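UPF0678 fatty acid-binding protein-like protein ERS007657_00996 (Mycobacterium tuberculosis, PDB 6R3W) binds heme b in a wide surface cleft of a beta-barrel and probably scavenges peroxynitrite by isomerising it to nitrate. Local coordinates at residues H85-Y97 / L108-A122. Residues are numbered along the deposited sequence; the frame is centred on the assembly and turned at random.
Sequences HPSGITEIEVGTY and LSTRADGSIGLAPTA. With HEM (protoporphyrin IX containing Fe), chain B.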
ATOM      1  N   HIS A  85      10.553  -3.681   1.352  1.00  6.71           N
ATOM      2  CA  HIS A  85       9.953  -4.985   1.706  1.00  7.05           C
ATOM      3  C   HIS A  85      11.015  -5.895   2.282  1.00  7.00           C
ATOM      4  O   HIS A  85      12.145  -5.984   1.759  1.00  7.34           O
ATOM      5  CB  HIS A  85       9.340  -5.653   0.470  1.00  7.05           C
ATOM      6  CG  HIS A  85       8.274  -4.850  -0.186  1.00  6.69           C
ATOM      7  ND1 HIS A  85       6.947  -5.026   0.122  1.00  8.37           N
ATOM      8  CD2 HIS A  85       8.333  -3.913  -1.149  1.00  8.04           C
ATOM      9  CE1 HIS A  85       6.233  -4.166  -0.578  1.00  7.45           C
ATOM     10  NE2 HIS A  85       7.056  -3.472  -1.352  1.00  8.14           N
ATOM     11  N   PRO A  86      10.664  -6.691   3.307  1.00  7.19           N
ATOM     12  CA  PRO A  86      11.639  -7.549   3.965  1.00  8.01           C
ATOM     13  C   PRO A  86      12.016  -8.773   3.126  1.00  8.73           C
ATOM     14  O   PRO A  86      12.942  -9.476   3.503  1.00  9.07           O
ATOM     15  CB  PRO A  86      10.913  -7.971   5.256  1.00 10.24           C
ATOM     16  CG  PRO A  86       9.450  -7.933   4.868  1.00 10.84           C
ATOM     17  CD  PRO A  86       9.344  -6.717   3.969  1.00  7.82           C
ATOM     18  N   SER A  87      11.310  -8.956   2.005  1.00  8.26           N
ATOM     19  CA  SER A  87      11.563  -9.993   0.977  1.00  8.87           C
ATOM     20  C   SER A  87      12.738  -9.595   0.066  1.00  8.58           C
ATOM     21  O   SER A  87      12.999 -10.322  -0.909  1.00 10.08           O
ATOM     22  CB  SER A  87      10.317 -10.200   0.179  1.00 11.43           C
ATOM     23  OG  SER A  87       9.876  -8.952  -0.313  1.00 13.32           O
ATOM     24  N   GLY A  88      13.364  -8.436   0.290  1.00  7.73           N
ATOM     25  CA  GLY A  88      14.500  -8.021  -0.558  1.00  7.63           C
ATOM     26  C   GLY A  88      14.076  -7.249  -1.794  1.00  7.00           C
ATOM     27  O   GLY A  88      14.824  -7.286  -2.811  1.00  8.16           O
ATOM     28  N   ILE A  89      12.991  -6.498  -1.684  1.00  7.40           N
ATOM     29  CA  ILE A  89      12.408  -5.794  -2.837  1.00  6.92           C
ATOM     30  C   ILE A  89      12.151  -4.351  -2.421  1.00  7.39           C
ATOM     31  O   ILE A  89      11.635  -4.111  -1.300  1.00  7.50           O
ATOM     32  CB  ILE A  89      11.130  -6.513  -3.309  1.00  7.89           C
ATOM     33  CG1 ILE A  89      11.464  -7.943  -3.754  1.00  8.19           C
ATOM     34  CG2 ILE A  89      10.477  -5.718  -4.414  1.00  7.63           C
ATOM     35  CD1 ILE A  89      10.289  -8.763  -4.158  1.00 11.12           C
ATOM     36  N   THR A  90      12.460  -3.407  -3.301  1.00  6.68           N
ATOM     37  CA  THR A  90      12.016  -2.012  -3.162  1.00  6.57           C
ATOM     38  C   THR A  90      10.994  -1.696  -4.243  1.00  6.24           C
ATOM     39  O   THR A  90      10.992  -2.349  -5.317  1.00  7.20           O
ATOM     40  CB  THR A  90      13.188  -1.037  -3.247  1.00  7.16           C
ATOM     41  OG1 THR A  90      13.798  -1.227  -4.538  1.00  8.20           O
ATOM     42  CG2 THR A  90      14.182  -1.228  -2.122  1.00  7.64           C
ATOM     43  N   GLU A  91      10.176  -0.691  -3.996  1.00  6.72           N
ATOM     44  CA  GLU A  91       9.000  -0.362  -4.841  1.00  9.33           C
ATOM     45  C   GLU A  91       8.859   1.166  -4.843  1.00  6.66           C
ATOM     46  O   GLU A  91       8.805   1.764  -3.757  1.00  8.31           O
ATOM     47  CB  GLU A  91       7.752  -1.119  -4.268  1.00 12.47           C
ATOM     48  CG  GLU A  91       6.405  -0.736  -4.839  1.00 17.24           C
ATOM     49  CD  GLU A  91       5.245  -1.426  -4.168  1.00 14.60           C
ATOM     50  OE1 GLU A  91       5.446  -2.091  -3.109  1.00  8.63           O
ATOM     51  OE2 GLU A  91       4.080  -1.211  -4.626  1.00 16.43           O
ATOM     52  N   ILE A  92       8.696   1.772  -6.017  1.00  6.93           N
ATOM     53  CA  ILE A  92       8.155   3.135  -6.152  1.00  6.53           C
ATOM     54  C   ILE A  92       6.937   3.065  -7.043  1.00  6.26           C
ATOM     55  O   ILE A  92       7.063   2.652  -8.217  1.00  7.33           O
ATOM     56  CB  ILE A  92       9.180   4.130  -6.678  1.00  7.54           C
ATOM     57  CG1 ILE A  92      10.434   4.153  -5.809  1.00  8.73           C
ATOM     58  CG2 ILE A  92       8.525   5.500  -6.780  1.00  8.84           C
ATOM     59  CD1 ILE A  92      11.516   5.111  -6.300  1.00  9.39           C
ATOM     60  N   GLU A  93       5.771   3.382  -6.489  1.00  6.47           N
ATOM     61  CA  GLU A  93       4.557   3.472  -7.306  1.00  6.85           C
ATOM     62  C   GLU A  93       4.198   4.932  -7.468  1.00  6.57           C
ATOM     63  O   GLU A  93       4.356   5.717  -6.511  1.00  8.39           O
ATOM     64  CB  GLU A  93       3.396   2.756  -6.646  1.00  7.26           C
ATOM     65  CG  GLU A  93       3.610   1.279  -6.465  1.00  9.05           C
ATOM     66  CD  GLU A  93       2.338   0.462  -6.437  1.00 11.85           C
ATOM     67  OE1 GLU A  93       1.295   0.959  -6.971  1.00 13.42           O
ATOM     68  OE2 GLU A  93       2.445  -0.732  -6.054  1.00 14.56           O
ATOM     69  N   VAL A  94       3.782   5.314  -8.653  1.00  7.02           N
ATOM     70  CA  VAL A  94       3.430   6.709  -8.964  1.00  6.93           C
ATOM     71  C   VAL A  94       1.967   6.733  -9.369  1.00  7.07           C
ATOM     72  O   VAL A  94       1.506   5.808 -10.041  1.00  6.91           O
ATOM     73  CB  VAL A  94       4.364   7.265 -10.041  1.00  7.63           C
ATOM     74  CG1 VAL A  94       4.055   8.715 -10.346  1.00  9.10           C
ATOM     75  CG2 VAL A  94       5.822   7.100  -9.653  1.00  8.39           C
ATOM     76  N   GLY A  95       1.265   7.797  -9.028  1.00  7.03           N
ATOM     77  CA  GLY A  95      -0.113   7.931  -9.512  1.00  7.99           C
ATOM     78  C   GLY A  95      -0.785   9.171  -9.020  1.00  8.01           C
ATOM     79  O   GLY A  95      -0.122  10.222  -8.849  1.00  7.81           O
ATOM     80  N   THR A  96      -2.092   9.075  -8.853  1.00  7.68           N
ATOM     81  CA  THR A  96      -2.970  10.228  -8.643  1.00  8.07           C
ATOM     82  C   THR A  96      -4.008   9.897  -7.582  1.00  8.77           C
ATOM     83  O   THR A  96      -4.223   8.727  -7.261  1.00  9.38           O
ATOM     84  CB  THR A  96      -3.622  10.661  -9.956  1.00 10.18           C
ATOM     85  OG1 THR A  96      -4.436   9.592 -10.436  1.00 12.60           O
ATOM     86  CG2 THR A  96      -2.604  11.054 -10.996  1.00 11.24           C
ATOM     87  N   TYR A  97      -4.698  10.918  -7.135  1.00  8.66           N
ATOM     88  CA  TYR A  97      -5.867  10.721  -6.272  1.00  8.85           C
ATOM     89  C   TYR A  97      -6.906  11.796  -6.532  1.00  9.14           C
ATOM     90  O   TYR A  97      -6.609  12.849  -7.123  1.00 10.30           O
ATOM     91  CB  TYR A  97      -5.463  10.688  -4.806  1.00  9.68           C
ATOM     92  CG  TYR A  97      -4.801  11.947  -4.321  1.00  9.70           C
ATOM     93  CD1 TYR A  97      -5.550  13.021  -3.859  1.00  9.70           C
ATOM     94  CD2 TYR A  97      -3.427  12.072  -4.341  1.00 10.53           C
ATOM     95  CE1 TYR A  97      -4.942  14.184  -3.421  1.00 10.79           C
ATOM     96  CE2 TYR A  97      -2.804  13.200  -3.852  1.00 10.85           C
ATOM     97  CZ  TYR A  97      -3.564  14.278  -3.417  1.00 10.39           C
ATOM     98  OH  TYR A  97      -2.943  15.437  -3.041  1.00 13.35           O
ATOM     99  N   LEU A 108      -2.208   3.981  -8.067  1.00  7.92           N
ATOM    100  CA  LEU A 108      -0.738   4.044  -8.202  1.00  7.67           C
ATOM    101  C   LEU A 108      -0.239   2.823  -8.956  1.00  7.23           C
ATOM    102  O   LEU A 108      -0.897   1.781  -8.922  1.00  7.64           O
ATOM    103  CB  LEU A 108      -0.066   4.089  -6.837  1.00  9.43           C
ATOM    104  CG  LEU A 108      -0.518   5.177  -5.884  1.00 10.97           C
ATOM    105  CD1 LEU A 108      -1.558   4.643  -4.942  1.00 17.35           C
ATOM    106  CD2 LEU A 108       0.682   5.738  -5.148  1.00 15.81           C
ATOM    107  N   SER A 109       0.936   2.937  -9.537  1.00  6.61           N
ATOM    108  CA  SER A 109       1.566   1.795 -10.208  1.00  6.47           C
ATOM    109  C   SER A 109       3.069   2.022 -10.341  1.00  5.99           C
ATOM    110  O   SER A 109       3.490   3.160 -10.639  1.00  6.56           O
ATOM    111  CB  SER A 109       0.952   1.583 -11.578  1.00  7.20           C
ATOM    112  OG  SER A 109       1.579   0.519 -12.275  1.00  7.82           O
ATOM    113  N   THR A 110       3.844   0.949 -10.247  1.00  6.17           N
ATOM    114  CA  THR A 110       5.265   0.997 -10.663  1.00  6.05           C
ATOM    115  C   THR A 110       5.360   1.298 -12.158  1.00  6.30           C
ATOM    116  O   THR A 110       6.439   1.689 -12.598  1.00  7.37           O
ATOM    117  CB  THR A 110       5.993  -0.312 -10.326  1.00  7.06           C
ATOM    118  OG1 THR A 110       5.387  -1.397 -11.034  1.00  6.91           O
ATOM    119  CG2 THR A 110       5.972  -0.603  -8.837  1.00  7.02           C
ATOM    120  N   ARG A 111       4.313   0.997 -12.914  1.00  6.91           N
ATOM    121  CA  ARG A 111       4.308   1.075 -14.392  1.00  7.68           C
ATOM    122  C   ARG A 111       4.158   2.527 -14.865  1.00  8.22           C
ATOM    123  O   ARG A 111       4.303   2.765 -16.069  1.00 11.16           O
ATOM    124  CB  ARG A 111       3.203   0.182 -14.962  1.00  7.21           C
ATOM    125  CG  ARG A 111       3.324  -1.274 -14.507  1.00  7.61           C
ATOM    126  CD  ARG A 111       2.297  -2.200 -15.126  1.00  8.40           C
ATOM    127  NE  ARG A 111       0.937  -1.825 -14.784  1.00  8.00           N
ATOM    128  CZ  ARG A 111       0.033  -1.398 -15.633  1.00 10.40           C
ATOM    129  NH1 ARG A 111       0.324  -1.230 -16.907  1.00 13.16           N
ATOM    130  NH2 ARG A 111      -1.189  -1.144 -15.210  1.00 12.46           N
ATOM    131  N   ALA A 112       3.831   3.455 -13.964  1.00  7.58           N
ATOM    132  CA  ALA A 112       3.639   4.887 -14.298  1.00  7.80           C
ATOM    133  C   ALA A 112       4.896   5.682 -13.926  1.00  7.04           C
ATOM    134  O   ALA A 112       4.805   6.635 -13.137  1.00  8.60           O
ATOM    135  CB  ALA A 112       2.399   5.421 -13.613  1.00  8.92           C
ATOM    136  N   ASP A 113       6.052   5.258 -14.446  1.00  7.06           N
ATOM    137  CA  ASP A 113       7.368   5.890 -14.173  1.00  6.36           C
ATOM    138  C   ASP A 113       7.786   5.631 -12.728  1.00  6.17           C
ATOM    139  O   ASP A 113       8.564   6.427 -12.183  1.00  7.40           O
ATOM    140  CB  ASP A 113       7.345   7.378 -14.500  1.00  7.33           C
ATOM    141  CG  ASP A 113       8.704   7.955 -14.883  1.00  8.16           C
ATOM    142  OD1 ASP A 113       9.638   7.170 -15.194  1.00  8.99           O
ATOM    143  OD2 ASP A 113       8.790   9.180 -14.928  1.00  9.20           O
ATOM    144  N   GLY A 114       7.369   4.502 -12.176  1.00  7.02           N
ATOM    145  CA  GLY A 114       7.879   3.998 -10.905  1.00  7.21           C
ATOM    146  C   GLY A 114       9.008   3.013 -11.120  1.00  7.98           C
ATOM    147  O   GLY A 114       9.683   3.100 -12.137  1.00 10.62           O
ATOM    148  N   SER A 115       9.270   2.196 -10.110  1.00  7.71           N
ATOM    149  CA  SER A 115      10.529   1.428  -9.972  0.50  8.86           C
ATOM    150  C   SER A 115      10.242   0.136  -9.210  1.00  7.94           C
ATOM    151  O   SER A 115       9.409   0.186  -8.271  1.00  8.72           O
ATOM    152  CB  SER A 115      11.575   2.252  -9.245  0.50  8.96           C
ATOM    153  OG  SER A 115      12.753   1.497  -9.059  0.50 12.51           O
ATOM    154  N   ILE A 116      10.952  -0.924  -9.525  1.00  9.17           N
ATOM    155  CA  ILE A 116      11.168  -2.061  -8.607  0.50  8.41           C
ATOM    156  C   ILE A 116      12.661  -2.333  -8.526  1.00  8.85           C
ATOM    157  O   ILE A 116      13.330  -2.336  -9.588  1.00 11.43           O
ATOM    158  CB  ILE A 116      10.368  -3.271  -9.093  0.50  8.77           C
ATOM    159  CG1 ILE A 116       8.874  -3.032  -8.853  0.50 11.13           C
ATOM    160  CG2 ILE A 116      10.867  -4.552  -8.437  0.50 10.00           C
ATOM    161  CD1 ILE A 116       7.979  -4.058  -9.448  0.50 11.01           C
ATOM    162  N   GLY A 117      13.144  -2.578  -7.334  1.00  7.63           N
ATOM    163  CA  GLY A 117      14.494  -3.095  -7.141  1.00  7.22           C
ATOM    164  C   GLY A 117      14.457  -4.473  -6.540  1.00  7.50           C
ATOM    165  O   GLY A 117      13.636  -4.723  -5.638  1.00  7.17           O
ATOM    166  N   LEU A 118      15.304  -5.362  -7.030  1.00  7.19           N
ATOM    167  CA  LEU A 118      15.374  -6.747  -6.558  1.00  7.20           C
ATOM    168  C   LEU A 118      16.766  -7.015  -5.997  1.00  6.98           C
ATOM    169  O   LEU A 118      17.759  -6.894  -6.751  1.00  8.50           O
ATOM    170  CB  LEU A 118      15.074  -7.687  -7.715  1.00  8.09           C
ATOM    171  CG  LEU A 118      13.752  -7.492  -8.436  1.00  7.79           C
ATOM    172  CD1 LEU A 118      13.665  -8.455  -9.602  1.00  9.10           C
ATOM    173  CD2 LEU A 118      12.574  -7.683  -7.495  1.00  8.41           C
ATOM    174  N   ALA A 119      16.835  -7.477  -4.764  1.00  7.37           N
ATOM    175  CA  ALA A 119      18.109  -7.940  -4.208  1.00  7.35           C
ATOM    176  C   ALA A 119      18.522  -9.206  -4.954  1.00  7.91           C
ATOM    177  O   ALA A 119      17.685  -9.858  -5.597  1.00  7.62           O
ATOM    178  CB  ALA A 119      17.980  -8.209  -2.733  1.00  8.88           C
ATOM    179  N   PRO A 120      19.795  -9.642  -4.851  1.00  8.13           N
ATOM    180  CA  PRO A 120      20.240 -10.823  -5.591  1.00  7.87           C
ATOM    181  C   PRO A 120      19.420 -12.075  -5.276  1.00  9.18           C
ATOM    182  O   PRO A 120      19.249 -12.901  -6.164  1.00  9.77           O
ATOM    183  CB  PRO A 120      21.718 -10.949  -5.162  1.00  8.08           C
ATOM    184  CG  PRO A 120      22.140  -9.532  -4.910  1.00  8.41           C
ATOM    185  CD  PRO A 120      20.934  -8.923  -4.238  1.00  8.08           C
ATOM    186  N   THR A 121      18.886 -12.162  -4.062  1.00  8.91           N
ATOM    187  CA  THR A 121      18.172 -13.369  -3.580  1.00  9.18           C
ATOM    188  C   THR A 121      16.652 -13.179  -3.628  1.00  9.94           C
ATOM    189  O   THR A 121      15.944 -14.093  -3.180  1.00 11.22           O
ATOM    190  CB  THR A 121      18.647 -13.777  -2.179  1.00 10.03           C
ATOM    191  OG1 THR A 121      18.392 -12.732  -1.247  1.00 10.45           O
ATOM    192  CG2 THR A 121      20.112 -14.154  -2.151  1.00 11.55           C
ATOM    193  N   ALA A 122      16.150 -12.069  -4.185  1.00  8.96           N
ATOM    194  CA  ALA A 122      14.695 -11.801  -4.203  1.00  8.77           C
ATOM    195  C   ALA A 122      14.011 -12.608  -5.315  1.00  9.01           C
ATOM    196  O   ALA A 122      14.641 -12.922  -6.370  1.00 10.39           O
ATOM    197  CB  ALA A 122      14.447 -10.332  -4.373  1.00  9.09           C
TER
HETATM  198  CHA HEM B 201       3.795 -15.137  -2.250  1.00 13.65           C
HETATM  199  CHB HEM B 201       1.467 -13.109   1.430  1.00 12.11           C
HETATM  200  CHC HEM B 201       2.522  -8.675  -0.292  1.00  9.92           C
HETATM  201  CHD HEM B 201       5.279 -10.747  -3.719  1.00 11.40           C
HETATM  202  C1A HEM B 201       3.075 -14.951  -1.098  1.00 12.77           C
HETATM  203  C2A HEM B 201       2.644 -16.015  -0.233  1.00 12.60           C
HETATM  204  C3A HEM B 201       1.999 -15.434   0.801  1.00 12.40           C
HETATM  205  C4A HEM B 201       2.012 -14.032   0.577  1.00 12.35           C
HETATM  206  CMA HEM B 201       1.412 -16.129   1.997  1.00 14.59           C
HETATM  207  CAA HEM B 201       2.885 -17.491  -0.446  1.00 14.60           C
HETATM  208  CBA HEM B 201       3.897 -18.029   0.560  1.00 20.06           C
HETATM  209  CGA HEM B 201       5.216 -17.357   0.378  1.00 25.23           C
HETATM  210  O1A HEM B 201       5.723 -16.733   1.334  1.00 34.00           O
HETATM  211  O2A HEM B 201       5.825 -17.459  -0.706  1.00 33.30           O
HETATM  212  C1B HEM B 201       1.509 -11.714   1.243  1.00 11.05           C
HETATM  213  C2B HEM B 201       0.929 -10.778   2.153  1.00 11.04           C
HETATM  214  C3B HEM B 201       1.184  -9.512   1.654  1.00 10.92           C
HETATM  215  C4B HEM B 201       1.996  -9.717   0.446  1.00 10.29           C
HETATM  216  CMB HEM B 201       0.180 -11.116   3.421  1.00 12.53           C
HETATM  217  CAB HEM B 201       0.758  -8.184   2.148  1.00 12.13           C
HETATM  218  CBB HEM B 201      -0.379  -8.014   2.792  1.00 13.38           C
HETATM  219  C1C HEM B 201       3.409  -8.856  -1.356  1.00  9.68           C
HETATM  220  C2C HEM B 201       4.038  -7.819  -2.079  1.00  9.76           C
HETATM  221  C3C HEM B 201       4.867  -8.410  -2.996  1.00 10.70           C
HETATM  222  C4C HEM B 201       4.661  -9.831  -2.902  1.00 11.14           C
HETATM  223  CMC HEM B 201       3.806  -6.362  -1.839  1.00 11.07           C
HETATM  224  CAC HEM B 201       5.850  -7.783  -3.907  1.00 10.31           C
HETATM  225  CBC HEM B 201       6.663  -6.798  -3.506  1.00 12.23           C
HETATM  226  C1D HEM B 201       5.044 -12.114  -3.631  1.00 11.94           C
HETATM  227  C2D HEM B 201       5.687 -13.093  -4.518  1.00 14.68           C
HETATM  228  C3D HEM B 201       5.288 -14.299  -4.108  1.00 15.86           C
HETATM  229  C4D HEM B 201       4.368 -14.080  -2.972  1.00 13.29           C
HETATM  230  CMD HEM B 201       6.672 -12.795  -5.614  1.00 14.29           C
HETATM  231  CAD HEM B 201       5.998 -15.582  -4.436  1.00 23.95           C
HETATM  232  CBD HEM B 201       5.338 -16.276  -5.537  1.00 22.60           C
HETATM  233  CGD HEM B 201       6.120 -17.544  -5.890  1.00 19.07           C
HETATM  234  O1D HEM B 201       7.040 -18.107  -5.207  1.00 26.26           O
HETATM  235  O2D HEM B 201       5.832 -18.009  -6.904  1.00 18.18           O
HETATM  236  NA  HEM B 201       2.686 -13.738  -0.552  1.00 11.41           N
HETATM  237  NB  HEM B 201       2.133 -11.043   0.256  1.00 10.89           N
HETATM  238  NC  HEM B 201       3.763 -10.068  -1.888  1.00 10.49           N
HETATM  239  ND  HEM B 201       4.262 -12.751  -2.700  1.00 12.17           N
HETATM  240 FE   HEM B 201       3.168 -11.932  -1.297  1.00 11.25          FE
HETATM  241  O   HOH W   1      12.503   0.662  -6.449  1.00  6.54           O
HETATM  242  O   HOH W   2       4.890 -11.933  -0.014  1.00 17.01           O
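Ile89 packs against Gly117, Leu118 and Ala122 through successive atoms of its side chain: CB lies near Gly117 O; CG2 touches the same oxygen and, at 4.1 Å, the vinyl carbon CBC of the heme. CG1, anti to the carbonyl carbon (chi1 -61°), touches both Leu118 CD2 and Ala122 CB, 3.9 Å from each. At the tip, CD1 reaches both Leu118 CD2 and HEM CBC, so one side chain packs against the neighbouring strand and the cofactor alike. Ile89 and Leu118 form a non-hydrogen-bonded antiparallel pair, and their side chains run side by side on the same face.

The register identifies an antiparallel hairpin, strands 89-100 and 103-118 of the ten-stranded nitrobindin barrel; the axes of 89-97 and 115-118 approach to 4.6 Å, with N-to-C directions at 176°. Reciprocal N-H...O bonds join Thr90 with Gly117, Ile92 with Ser115, and Val94 with Ser109. The second strand breaks at 110-114, where a type I turn from Ser109 to Ala112 bulges out; Ser109 OG accepts from Arg111 N, an ST turn, and also bonds Asp129. Val94 packs beneath this excursion, its CB 3.2 Å from Ala112 O. On the face bearing Thr90 and Ser115, a water links Thr90 OG1 to Ser115 OG.

Toward the heme, Gly88 and Ile89 oppose His85 in a G1 beta bulge, and Ala119 N binds Gly88 O at 2.8 Å, nearly along the C=O axis. The His85 ring carries HEM CBC over the centre of one face, 3.9 Å above its plane. His85 NE2 meets Glu91 OE1 at 2.8 Å, with the carboxylate oxygen only 10° out of the ring plane, while ND1 bonds His65; with both ring nitrogens hydrogen-bonded, rotation of the ring is probably restricted. Arg130 forms salt bridges with both Glu91 and Glu93.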